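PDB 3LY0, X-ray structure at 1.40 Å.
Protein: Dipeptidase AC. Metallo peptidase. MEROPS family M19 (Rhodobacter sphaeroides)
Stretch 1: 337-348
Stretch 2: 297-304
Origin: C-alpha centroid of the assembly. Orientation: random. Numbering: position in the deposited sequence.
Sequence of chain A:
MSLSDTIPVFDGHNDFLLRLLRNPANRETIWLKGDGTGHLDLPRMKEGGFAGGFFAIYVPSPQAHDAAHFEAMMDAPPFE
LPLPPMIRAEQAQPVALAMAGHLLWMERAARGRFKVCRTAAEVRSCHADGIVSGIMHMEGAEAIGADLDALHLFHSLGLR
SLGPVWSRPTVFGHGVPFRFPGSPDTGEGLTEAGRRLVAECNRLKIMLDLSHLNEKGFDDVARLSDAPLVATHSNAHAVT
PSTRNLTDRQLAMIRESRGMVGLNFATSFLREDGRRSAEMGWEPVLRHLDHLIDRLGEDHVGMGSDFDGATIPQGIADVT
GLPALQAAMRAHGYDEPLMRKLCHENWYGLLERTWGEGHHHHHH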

ATOM      1  N   PRO A 337      11.025   5.395 -21.166  1.00 16.44           N
ATOM      2  CA  PRO A 337      10.451   4.055 -21.012  1.00 18.49           C
ATOM      3  C   PRO A 337      10.488   3.603 -19.552  1.00 16.90           C
ATOM      4  O   PRO A 337       9.528   2.987 -19.087  1.00 15.21           O
ATOM      5  CB  PRO A 337      11.366   3.181 -21.873  1.00 19.43           C
ATOM      6  CG  PRO A 337      11.904   4.122 -22.907  1.00 19.47           C
ATOM      7  CD  PRO A 337      12.079   5.433 -22.198  1.00 18.63           C
ATOM      8  N   LEU A 338      11.574   3.903 -18.849  1.00 15.98           N
ATOM      9  CA  LEU A 338      11.669   3.546 -17.439  1.00 13.70           C
ATOM     10  C   LEU A 338      10.628   4.321 -16.634  1.00 14.81           C
ATOM     11  O   LEU A 338       9.954   3.747 -15.781  1.00 12.72           O
ATOM     12  CB  LEU A 338      13.076   3.790 -16.895  1.00 14.54           C
ATOM     13  CG  LEU A 338      13.237   3.528 -15.392  1.00 14.20           C
ATOM     14  CD1 LEU A 338      12.842   2.105 -15.028  1.00 14.32           C
ATOM     15  CD2 LEU A 338      14.670   3.807 -14.954  1.00 14.44           C
ATOM     16  N   MET A 339      10.475   5.613 -16.918  1.00 14.16           N
ATOM     17  CA  MET A 339       9.455   6.407 -16.237  1.00 13.63           C
ATOM     18  C   MET A 339       8.054   5.793 -16.391  1.00 11.76           C
ATOM     19  O   MET A 339       7.280   5.739 -15.437  1.00 14.71           O
ATOM     20  CB  MET A 339       9.444   7.851 -16.741  1.00 14.13           C
ATOM     21  CG  MET A 339      10.676   8.654 -16.376  1.00 17.12           C
ATOM     22  SD  MET A 339      10.849   9.006 -14.605  1.00 12.15           S
ATOM     23  CE  MET A 339       9.299   9.841 -14.252  1.00 20.82           C
ATOM     24  N   ARG A 340       7.705   5.334 -17.590  1.00 12.58           N
ATOM     25  CA  ARG A 340       6.389   4.739 -17.794  1.00 13.18           C
ATOM     26  C   ARG A 340       6.219   3.451 -16.984  1.00 12.58           C
ATOM     27  O   ARG A 340       5.148   3.192 -16.414  1.00 13.19           O
ATOM     28  CB  ARG A 340       6.124   4.492 -19.281  1.00 14.44           C
ATOM     29  CG  ARG A 340       5.954   5.792 -20.052  1.00 16.66           C
ATOM     30  CD  ARG A 340       5.429   5.541 -21.459  1.00 20.97           C
ATOM     31  NE  ARG A 340       6.411   4.866 -22.303  1.00 24.69           N
ATOM     32  CZ  ARG A 340       7.346   5.496 -23.007  1.00 27.40           C
ATOM     33  NH1 ARG A 340       7.440   6.819 -22.963  1.00 31.96           N
ATOM     34  NH2 ARG A 340       8.194   4.804 -23.751  1.00 28.34           N
ATOM     35  N   LYS A 341       7.281   2.655 -16.930  1.00 13.18           N
ATOM     36  CA  LYS A 341       7.273   1.442 -16.108  1.00 10.45           C
ATOM     37  C   LYS A 341       7.026   1.768 -14.632  1.00 11.35           C
ATOM     38  O   LYS A 341       6.161   1.159 -13.991  1.00 11.69           O
ATOM     39  CB  LYS A 341       8.586   0.673 -16.258  1.00 14.89           C
ATOM     40  CG  LYS A 341       8.759  -0.009 -17.608  1.00 14.44           C
ATOM     41  CD  LYS A 341      10.110  -0.686 -17.663  1.00 17.13           C
ATOM     42  CE  LYS A 341      10.333  -1.395 -18.988  1.00 22.67           C
ATOM     43  NZ  LYS A 341      11.576  -2.212 -18.941  1.00 28.00           N
ATOM     44  N   LEU A 342       7.797   2.717 -14.104  1.00 11.40           N
ATOM     45  CA  LEU A 342       7.724   3.069 -12.691  1.00  9.28           C
ATOM     46  C   LEU A 342       6.393   3.731 -12.352  1.00 10.32           C
ATOM     47  O   LEU A 342       5.878   3.583 -11.244  1.00 11.23           O
ATOM     48  CB  LEU A 342       8.867   4.014 -12.321  1.00 11.21           C
ATOM     49  CG  LEU A 342      10.265   3.435 -12.491  1.00  9.70           C
ATOM     50  CD1 LEU A 342      11.295   4.514 -12.236  1.00 13.27           C
ATOM     51  CD2 LEU A 342      10.488   2.251 -11.546  1.00 12.67           C
ATOM     52  N   CYS A 343       5.828   4.457 -13.304  1.00 11.34           N
ATOM     53  CA  CYS A 343       4.603   5.202 -13.051  1.00 10.56           C
ATOM     54  C   CYS A 343       3.332   4.358 -13.115  1.00 11.54           C
ATOM     55  O   CYS A 343       2.415   4.573 -12.319  1.00 11.10           O
ATOM     56  CB  CYS A 343       4.492   6.424 -13.978  1.00 11.43           C
ATOM     57  SG  CYS A 343       5.622   7.779 -13.533  1.00 13.46           S
ATOM     58  N   HIS A 344       3.264   3.418 -14.057  1.00 11.84           N
ATOM     59  CA  HIS A 344       2.084   2.560 -14.131  1.00 10.95           C
ATOM     60  C   HIS A 344       2.265   1.203 -14.809  1.00 10.95           C
ATOM     61  O   HIS A 344       1.558   0.257 -14.468  1.00 11.67           O
ATOM     62  CB  HIS A 344       0.917   3.295 -14.806  1.00 12.37           C
ATOM     63  CG  HIS A 344       1.204   3.728 -16.212  1.00 11.86           C
ATOM     64  ND1 HIS A 344       1.531   5.027 -16.535  1.00 13.45           N
ATOM     65  CD2 HIS A 344       1.205   3.039 -17.381  1.00 14.31           C
ATOM     66  CE1 HIS A 344       1.725   5.122 -17.838  1.00 14.35           C
ATOM     67  NE2 HIS A 344       1.539   3.929 -18.376  1.00 13.82           N
ATOM     68  N   GLU A 345       3.153   1.101 -15.795  1.00 11.13           N
ATOM     69  CA  GLU A 345       3.188  -0.136 -16.583  1.00 12.52           C
ATOM     70  C   GLU A 345       3.536  -1.357 -15.737  1.00 12.53           C
ATOM     71  O   GLU A 345       2.993  -2.441 -15.943  1.00 12.61           O
ATOM     72  CB  GLU A 345       4.141  -0.026 -17.780  1.00 14.46           C
ATOM     73  CG  GLU A 345       3.724   1.009 -18.819  1.00 15.19           C
ATOM     74  CD  GLU A 345       4.700   1.099 -19.978  1.00 15.18           C
ATOM     75  OE1 GLU A 345       5.774   0.469 -19.907  1.00 17.11           O
ATOM     76  OE2 GLU A 345       4.402   1.819 -20.955  1.00 20.98           O
ATOM     77  N   ASN A 346       4.441  -1.187 -14.781  1.00 10.93           N
ATOM     78  CA  ASN A 346       4.839  -2.312 -13.944  1.00 10.97           C
ATOM     79  C   ASN A 346       3.675  -2.857 -13.109  1.00 10.89           C
ATOM     80  O   ASN A 346       3.505  -4.070 -13.006  1.00 11.24           O
ATOM     81  CB  ASN A 346       6.034  -1.952 -13.052  1.00 11.06           C
ATOM     82  CG  ASN A 346       7.323  -1.806 -13.842  1.00 12.91           C
ATOM     83  OD1 ASN A 346       7.394  -2.199 -15.006  1.00 13.12           O
ATOM     84  ND2 ASN A 346       8.347  -1.249 -13.218  1.00 12.08           N
ATOM     85  N   TRP A 347       2.887  -1.975 -12.498  1.00 11.12           N
ATOM     86  CA  TRP A 347       1.707  -2.452 -11.779  1.00 12.27           C
ATOM     87  C   TRP A 347       0.771  -3.204 -12.706  1.00 10.79           C
ATOM     88  O   TRP A 347       0.246  -4.250 -12.331  1.00 10.74           O
ATOM     89  CB  TRP A 347       0.931  -1.327 -11.092  1.00 10.58           C
ATOM     90  CG  TRP A 347       1.456  -1.039  -9.717  1.00  9.71           C
ATOM     91  CD1 TRP A 347       1.968   0.147  -9.260  1.00  9.66           C
ATOM     92  CD2 TRP A 347       1.547  -1.963  -8.621  1.00 10.65           C
ATOM     93  NE1 TRP A 347       2.360   0.020  -7.951  1.00  9.51           N
ATOM     94  CE2 TRP A 347       2.112  -1.264  -7.532  1.00  8.30           C
ATOM     95  CE3 TRP A 347       1.201  -3.314  -8.455  1.00 10.50           C
ATOM     96  CZ2 TRP A 347       2.340  -1.867  -6.292  1.00  9.78           C
ATOM     97  CZ3 TRP A 347       1.421  -3.908  -7.217  1.00 11.11           C
ATOM     98  CH2 TRP A 347       1.989  -3.182  -6.154  1.00  9.86           C
ATOM     99  N   TYR A 348       0.539  -2.672 -13.903  1.00 10.51           N
ATOM    100  CA  TYR A 348      -0.409  -3.329 -14.800  1.00 10.56           C
ATOM    101  C   TYR A 348       0.071  -4.726 -15.182  1.00 13.84           C
ATOM    102  O   TYR A 348      -0.725  -5.661 -15.229  1.00 12.22           O
ATOM    103  CB  TYR A 348      -0.697  -2.486 -16.051  1.00 12.04           C
ATOM    104  CG  TYR A 348      -1.303  -1.121 -15.794  1.00 12.28           C
ATOM    105  CD1 TYR A 348      -1.888  -0.798 -14.572  1.00 11.86           C
ATOM    106  CD2 TYR A 348      -1.298  -0.152 -16.788  1.00 12.96           C
ATOM    107  CE1 TYR A 348      -2.443   0.454 -14.349  1.00 11.18           C
ATOM    108  CE2 TYR A 348      -1.846   1.108 -16.572  1.00 13.01           C
ATOM    109  CZ  TYR A 348      -2.418   1.404 -15.350  1.00 11.76           C
ATOM    110  OH  TYR A 348      -2.965   2.647 -15.131  1.00 13.74           O
TER
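Stretch 2 (297-304) GEDHVGMG

Stretch 2 is a turn leading into a short strand that crosses a helix almost at right angles, held mainly by helix side chains that donate to its backbone carbonyls. The helix runs through all of 337-348, with a wider pi-type turn at 341-345. Gly297, at positive phi, opens a type I turn that closes with His300 N to Gly297 O at 3.2 Å; the strand, 301-303, follows. Its axis passes 6.0 Å from the helix axis, with 82° between their N-to-C directions.

The backbones come nearest at Gly302, whose CA lies 4.4 Å from Leu342 CA. A CB there would point toward the helix and sit tight against Trp347 NE1, so glycine suits the close crossing. Gly302 CA also makes a CA-H...O contact with Leu342 O at 3.4 Å. Water 4 links that same carbonyl to the strand, donating to Leu342 O (2.8 Å) and accepting from Met303 N (2.9 Å).

Asn346 is the polar anchor. Its ND2 donates to Glu298 O and to Val301 O, both at 2.8 Å, so a single amide ties the turn to the start of the strand. One helical position on, Trp347 NE1 donates to Met303 O at 3.0 Å, with the carbonyl near the plane of the indole, at its edge.

Apolar packing fills in beside these bonds: Leu342 CD2 lies 3.9 Å from Val301 CB, and Leu338 CD1 meets the aliphatic Glu298 CG at 3.7 Å. Charge pairing serves the more open turn. Lys341, extended beyond chi1, bridges Asp299 from NZ to OD1 at 3.1 Å and reaches Glu298 OE1 in a long salt bridge, NZ to OE1 3.8 Å. Water 2 donates to both Asp299 O (2.7 Å) and Asn346 O (2.8 Å), joining turn and helix backbones.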

ATOM      1  N   GLY A 297      15.119  -5.064 -10.619  1.00 16.77           N
ATOM      2  CA  GLY A 297      14.979  -4.911 -12.054  1.00 16.50           C
ATOM      3  C   GLY A 297      13.972  -3.827 -12.378  1.00 16.38           C
ATOM      4  O   GLY A 297      13.073  -3.541 -11.576  1.00 14.71           O
ATOM      5  N   GLU A 298      14.107  -3.244 -13.564  1.00 14.70           N
ATOM      6  CA  GLU A 298      13.284  -2.121 -13.980  1.00 13.75           C
ATOM      7  C   GLU A 298      11.805  -2.443 -14.092  1.00 13.34           C
ATOM      8  O   GLU A 298      10.985  -1.537 -14.090  1.00 14.94           O
ATOM      9  CB  GLU A 298      13.751  -1.583 -15.339  1.00 17.72           C
ATOM     10  CG  GLU A 298      15.090  -0.864 -15.323  1.00 20.04           C
ATOM     11  CD  GLU A 298      15.449  -0.297 -16.686  1.00 21.52           C
ATOM     12  OE1 GLU A 298      14.767  -0.641 -17.674  1.00 27.23           O
ATOM     13  OE2 GLU A 298      16.407   0.500 -16.760  1.00 27.74           O
ATOM     14  N   ASP A 299      11.465  -3.724 -14.207  1.00 13.50           N
ATOM     15  CA  ASP A 299      10.070  -4.114 -14.404  1.00 13.15           C
ATOM     16  C   ASP A 299       9.336  -4.403 -13.096  1.00 13.01           C
ATOM     17  O   ASP A 299       8.153  -4.734 -13.110  1.00 14.28           O
ATOM     18  CB  ASP A 299       9.986  -5.357 -15.296  1.00 16.88           C
ATOM     19  CG  ASP A 299      10.467  -5.092 -16.706  1.00 21.63           C
ATOM     20  OD1 ASP A 299       9.851  -4.255 -17.399  1.00 24.75           O
ATOM     21  OD2 ASP A 299      11.459  -5.726 -17.117  1.00 30.76           O
ATOM     22  N   HIS A 300      10.019  -4.268 -11.966  1.00 12.77           N
ATOM     23  CA  HIS A 300       9.464  -4.783 -10.715  1.00 11.66           C
ATOM     24  C   HIS A 300       9.382  -3.758  -9.593  1.00 11.04           C
ATOM     25  O   HIS A 300       9.329  -4.120  -8.417  1.00 10.04           O
ATOM     26  CB  HIS A 300      10.245  -6.021 -10.268  1.00 14.52           C
ATOM     27  CG  HIS A 300      10.298  -7.090 -11.313  1.00 14.21           C
ATOM     28  ND1 HIS A 300       9.216  -7.888 -11.613  1.00 16.84           N
ATOM     29  CD2 HIS A 300      11.292  -7.472 -12.152  1.00 21.14           C
ATOM     30  CE1 HIS A 300       9.542  -8.722 -12.584  1.00 18.78           C
ATOM     31  NE2 HIS A 300      10.797  -8.495 -12.926  1.00 22.09           N
ATOM     32  N   VAL A 301       9.378  -2.485  -9.977  1.00 11.16           N
ATOM     33  CA  VAL A 301       9.285  -1.372  -9.039  1.00  9.15           C
ATOM     34  C   VAL A 301       8.216  -0.387  -9.504  1.00  9.47           C
ATOM     35  O   VAL A 301       8.081  -0.115 -10.696  1.00 11.52           O
ATOM     36  CB  VAL A 301      10.620  -0.618  -8.929  1.00 10.31           C
ATOM     37  CG1 VAL A 301      10.501   0.478  -7.874  1.00 12.88           C
ATOM     38  CG2 VAL A 301      11.749  -1.577  -8.601  1.00 12.47           C
ATOM     39  N   GLY A 302       7.434   0.135  -8.570  1.00  9.67           N
ATOM     40  CA  GLY A 302       6.491   1.188  -8.896  1.00 11.49           C
ATOM     41  C   GLY A 302       6.268   2.078  -7.696  1.00 10.32           C
ATOM     42  O   GLY A 302       7.095   2.103  -6.781  1.00  9.74           O
ATOM     43  N   MET A 303       5.164   2.817  -7.704  1.00  8.40           N
ATOM     44  CA  MET A 303       4.819   3.676  -6.578  1.00  8.96           C
ATOM     45  C   MET A 303       3.864   2.965  -5.637  1.00 10.55           C
ATOM     46  O   MET A 303       2.972   2.230  -6.074  1.00  9.95           O
ATOM     47  CB  MET A 303       4.160   4.970  -7.060  1.00 12.67           C
ATOM     48  CG  MET A 303       4.931   5.722  -8.141  1.00 12.34           C
ATOM     49  SD  MET A 303       6.501   6.497  -7.618  1.00  7.31           S
ATOM     50  CE  MET A 303       7.701   5.336  -8.269  1.00 13.91           C
ATOM     51  N   GLY A 304       4.052   3.211  -4.343  1.00  8.72           N
ATOM     52  CA  GLY A 304       3.159   2.738  -3.294  1.00  9.04           C
ATOM     53  C   GLY A 304       3.006   3.824  -2.245  1.00  8.89           C
ATOM     54  O   GLY A 304       3.416   3.644  -1.092  1.00  9.47           O
TER
HETATM   55  O   HOH W   1      12.858   0.797 -19.063  1.00 29.60           O
HETATM   56  O   HOH W   2       5.667  -5.721 -13.497  1.00 15.74           O
HETATM   57  O   HOH W   3       6.853  -3.464 -17.272  1.00 23.32           O
HETATM   58  O   HOH W   4       3.516   2.762 -10.087  1.00  9.98           O